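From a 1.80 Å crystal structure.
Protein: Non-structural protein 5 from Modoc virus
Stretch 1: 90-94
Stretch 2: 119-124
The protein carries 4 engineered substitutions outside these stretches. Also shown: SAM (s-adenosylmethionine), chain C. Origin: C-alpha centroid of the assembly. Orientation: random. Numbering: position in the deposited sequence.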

# COMPACT_ATOMS: atom_id res chain seq x y z
N GLY A 90 3.31 8.22 5.05
CA GLY A 90 3.79 7.04 5.78
C GLY A 90 5.06 6.53 5.12
O GLY A 90 5.14 5.39 4.71
N CYS A 91 6.05 7.41 4.99
CA CYS A 91 7.22 7.06 4.20
C CYS A 91 8.18 6.10 4.91
O CYS A 91 9.00 5.42 4.25
CB CYS A 91 7.94 8.35 3.71
SG CYS A 91 8.87 9.22 5.00
N GLY A 92 8.08 6.02 6.24
CA GLY A 92 9.02 5.21 7.00
C GLY A 92 10.46 5.53 6.63
O GLY A 92 10.85 6.72 6.58
N ARG A 93 11.24 4.50 6.31
CA ARG A 93 12.65 4.68 5.90
C ARG A 93 12.76 5.49 4.61
O ARG A 93 13.76 6.13 4.36
CB ARG A 93 13.37 3.35 5.76
CG ARG A 93 13.41 2.58 7.05
CD ARG A 93 14.21 1.26 6.97
NE ARG A 93 13.98 0.43 8.17
CZ ARG A 93 14.56 -0.74 8.40
NH1 ARG A 93 15.42 -1.26 7.52
NH2 ARG A 93 14.28 -1.42 9.51
N GLY A 94 11.72 5.48 3.79
CA GLY A 94 11.71 6.34 2.61
C GLY A 94 12.08 5.71 1.27
O GLY A 94 12.42 6.43 0.33
N HIS A 119 8.91 3.49 15.51
CA HIS A 119 8.45 3.69 14.13
C HIS A 119 9.66 4.07 13.30
O HIS A 119 10.52 4.83 13.74
CB HIS A 119 7.42 4.81 14.03
CG HIS A 119 6.06 4.46 14.55
ND1 HIS A 119 5.02 4.10 13.71
CD2 HIS A 119 5.56 4.45 15.80
CE1 HIS A 119 3.95 3.86 14.44
NE2 HIS A 119 4.24 4.07 15.71
N GLU A 120 9.71 3.55 12.08
CA GLU A 120 10.82 3.82 11.17
C GLU A 120 10.98 5.31 10.90
O GLU A 120 9.99 6.00 10.63
CB GLU A 120 10.63 3.09 9.83
CG GLU A 120 10.52 1.58 9.92
CD GLU A 120 11.73 0.96 10.60
OE1 GLU A 120 12.87 1.43 10.33
OE2 GLU A 120 11.55 0.01 11.40
N LYS A 121 12.22 5.78 10.95
CA LYS A 121 12.57 7.16 10.59
C LYS A 121 13.21 7.14 9.20
O LYS A 121 13.83 6.15 8.83
CB LYS A 121 13.56 7.75 11.60
CG LYS A 121 12.99 7.98 12.98
CD LYS A 121 14.09 8.23 14.01
CE LYS A 121 13.54 8.02 15.40
NZ LYS A 121 12.75 6.74 15.54
N PRO A 122 13.08 8.24 8.44
CA PRO A 122 13.70 8.27 7.12
C PRO A 122 15.20 8.00 7.20
O PRO A 122 15.86 8.42 8.16
CB PRO A 122 13.39 9.68 6.61
CG PRO A 122 12.20 10.08 7.34
CD PRO A 122 12.32 9.47 8.70
N ARG A 123 15.69 7.24 6.23
CA ARG A 123 17.09 6.86 6.11
C ARG A 123 17.65 7.68 4.95
O ARG A 123 17.37 7.37 3.78
CB ARG A 123 17.19 5.36 5.79
CG ARG A 123 18.59 4.74 5.89
CD ARG A 123 18.72 3.86 7.16
NE ARG A 123 20.10 3.40 7.38
CZ ARG A 123 20.57 2.90 8.52
NH1 ARG A 123 19.79 2.76 9.59
NH2 ARG A 123 21.84 2.52 8.59
N LEU A 124 18.42 8.73 5.27
CA LEU A 124 19.02 9.59 4.23
C LEU A 124 20.17 8.89 3.49
O LEU A 124 21.09 8.34 4.10
CB LEU A 124 19.50 10.92 4.83
CG LEU A 124 18.50 11.78 5.63
CD1 LEU A 124 19.04 13.18 5.83
CD2 LEU A 124 17.11 11.83 4.98
N SAM C . 6.94 2.64 1.67
CA SAM C . 7.84 2.40 2.85
C SAM C . 9.29 2.20 2.37
O SAM C . 9.50 1.98 1.17
OXT SAM C . 10.26 2.22 3.14
CB SAM C . 7.38 1.18 3.64
CG SAM C . 6.08 1.40 4.40
SD SAM C . 6.49 2.17 5.98
CE SAM C . 6.81 0.65 6.94
C5' SAM C . 4.87 2.56 6.67
C4' SAM C . 5.10 3.69 7.67
O4' SAM C . 3.93 4.43 7.92
C3' SAM C . 5.57 3.17 9.02
O3' SAM C . 6.93 3.49 9.15
C2' SAM C . 4.75 3.92 10.05
O2' SAM C . 5.60 4.48 11.03
C1' SAM C . 4.08 5.01 9.20
N9 SAM C . 2.80 5.45 9.73
C8 SAM C . 1.80 4.65 10.25
N7 SAM C . 0.78 5.43 10.62
C5 SAM C . 1.13 6.72 10.35
C6 SAM C . 0.46 7.93 10.52
N6 SAM C . -0.74 7.99 11.07
N1 SAM C . 1.08 9.09 10.11
C2 SAM C . 2.34 9.07 9.55
N3 SAM C . 3.02 7.88 9.37
C4 SAM C . 2.40 6.73 9.78

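Two irregular loops can be joined securely when one residue uses both its side chain and its backbone, and Arg93 of the Modoc virus non-structural protein 5 is a compact example. Its side chain, extended beyond an m chi1, forms a salt bridge with Glu120: Arg93 NE lies 2.6 Å from Glu120 OE1, with an N-H...O angle of 157°. The carboxylate oxygen sits at the edge of the guanidinium, near its plane, where the N-H groups point. Arg93 NH2 adds a weak hydrogen bond to the same Glu120 OE1, longer at 3.3 Å and bent to 126°, so the charge pairing is carried chiefly by NE.

The backbone supplies the second anchor. Arg123 N donates to Arg93 O at 2.9 Å, and the angle of 174° makes this bond almost linear. Weaker CA-H...O contacts fill in around it: Arg93 CA approaches Lys121 O at 3.5 Å with an angle of 165°, while Pro122 CA lies 3.3 Å from Gly92 O and 3.5 Å from Arg93 O. Gly92 O is also 3.3 Å from Pro122 N, but a proline nitrogen has no hydrogen to share, so this is proximity without a hydrogen bond.

Packing completes the contact, which buries 316 Å² in all. Cys91 SG meets Pro122 CG at 4.2 Å, a modest apolar touch, and Arg93 CB lies 4.3 Å from Arg123 CB. A type II' turn from Cys91 to Gly94 shapes the first loop, with Gly92 at positive phi; an ideal CB there would come within 2.9 Å of SAM SD. The cofactor thus borders the contact: Gly92 CA is 3.5 Å from SAM O3', and His119 ND1 shares a 2.8 Å hydrogen bond with SAM O2'.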